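Local coordinates for glycerate dehydrogenase/glyoxylate reductase (Thermus thermophilus, PDB 2CUK) that probably catalyses the NAD(P)H-dependent reduction of glyoxylate and hydroxypyruvate, as a D-isomer specific 2-hydroxyacid dehydrogenase, at the interface of chains A and B. Residues are numbered along the deposited sequence; one frame, centred on the assembly and turned at random. Chains: chain A/B, glycerate dehydrogenase/glyoxylate reductase.

The interface of chains A and B. Residues chain A 115; chain B 101, 104-105, 278-282.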
# COMPACT_ATOMS: atom_id res chain seq x y z
N ARG A 115 -4.24 -6.92 3.37
CA ARG A 115 -3.54 -7.98 2.64
C ARG A 115 -2.22 -8.38 3.31
O ARG A 115 -1.36 -9.03 2.71
CB ARG A 115 -3.27 -7.48 1.22
CG ARG A 115 -4.56 -7.15 0.46
CD ARG A 115 -5.38 -8.42 0.15
NE ARG A 115 -4.49 -9.50 -0.28
CZ ARG A 115 -4.34 -9.68 -1.61
NH1 ARG A 115 -4.97 -8.89 -2.46
NH2 ARG A 115 -3.55 -10.66 -2.05
N ALA B 101 -7.84 -9.17 -6.85
CA ALA B 101 -6.93 -9.39 -5.73
C ALA B 101 -5.49 -9.06 -6.10
O ALA B 101 -4.76 -8.43 -5.34
CB ALA B 101 -7.02 -10.84 -5.26
N ASP B 104 -5.00 -5.36 -6.43
CA ASP B 104 -4.94 -4.75 -5.10
C ASP B 104 -3.54 -4.85 -4.50
O ASP B 104 -3.01 -3.88 -3.95
CB ASP B 104 -5.92 -5.42 -4.14
CG ASP B 104 -7.37 -5.12 -4.46
OD1 ASP B 104 -7.64 -4.20 -5.27
OD2 ASP B 104 -8.25 -5.80 -3.89
N LEU B 105 -2.94 -6.03 -4.58
CA LEU B 105 -1.61 -6.27 -4.03
C LEU B 105 -0.57 -5.45 -4.78
O LEU B 105 0.38 -4.94 -4.18
CB LEU B 105 -1.29 -7.77 -4.11
CG LEU B 105 -0.03 -8.33 -3.42
CD1 LEU B 105 1.19 -8.07 -4.28
CD2 LEU B 105 0.13 -7.70 -2.04
N ILE B 278 2.08 -13.40 -2.73
CA ILE B 278 0.73 -13.41 -2.19
C ILE B 278 -0.25 -12.58 -3.02
O ILE B 278 -1.33 -12.20 -2.54
CB ILE B 278 0.71 -12.88 -0.73
CG1 ILE B 278 1.18 -11.43 -0.70
CG2 ILE B 278 1.59 -13.76 0.14
CD1 ILE B 278 1.26 -10.82 0.69
N GLY B 279 0.11 -12.30 -4.26
CA GLY B 279 -0.75 -11.50 -5.12
C GLY B 279 -2.23 -11.88 -5.10
O GLY B 279 -3.09 -11.01 -4.95
N SER B 280 -2.54 -13.17 -5.22
CA SER B 280 -3.95 -13.60 -5.24
C SER B 280 -4.46 -14.08 -3.89
O SER B 280 -5.58 -14.61 -3.80
CB SER B 280 -4.14 -14.72 -6.27
OG SER B 280 -3.39 -15.88 -5.92
N ALA B 281 -3.66 -13.88 -2.85
CA ALA B 281 -4.01 -14.34 -1.50
C ALA B 281 -5.16 -13.63 -0.78
O ALA B 281 -5.04 -13.26 0.38
CB ALA B 281 -2.76 -14.34 -0.61
N GLY B 282 -6.26 -13.42 -1.49
CA GLY B 282 -7.44 -12.85 -0.87
C GLY B 282 -8.19 -14.11 -0.50
O GLY B 282 -8.27 -15.02 -1.33
O HOH W 1 -2.84 -11.17 1.33
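An arginine of one subunit, A:Arg115, reaches into a pocket of backbone carbonyls between helix 99-114 and loop 278-282 of the other, in a two-fold interface that repeats the contact with the chains exchanged and probably helps hold the dimer typical of this family together. A:Arg115 follows directly on helix 99-114 of its own chain. CG lies beside the backbone N (chi1 -61°), and further bends at chi2 and chi3 fold the chain so that the guanidinium crosses to chain B while NE and the arginine's own backbone O are left facing a shared water. NH1 donates to B:Ala101 O at 2.9 Å, tilted from the carbonyl plane. NH2 makes a nearly straight bond (176° at H) to B:Gly279 O at 2.9 Å. Both acceptors lie in the guanidinium plane, so the bonds fix its rotation, although NH2 stands above the carbonyl plane of B:Gly279. B:Ile278 O is also close to NH2, but no N-H points at it, and its partial negative charge may still favour the cation. Small residues suit this rim: B:Ala101 offers its carbonyl with little side chain in the way, and B:Gly282 N lies over one guanidinium face, toward its rim, where a glycine brings no side chain to crowd the arginine. The carboxylate of B:Asp104, its OD2 4.7 Å from NH1, makes no salt bridge but may add a favourable field. Replacing A:Arg115 with a leucine would probably leave the carbonyls of B:Ala101 and B:Gly279 without their donor across the interface. A water completes the link, 2.9 Å from A:Arg115 NE and also bonded to the arginine's own backbone O, and it reaches B:Ala281 O at 3.2 Å.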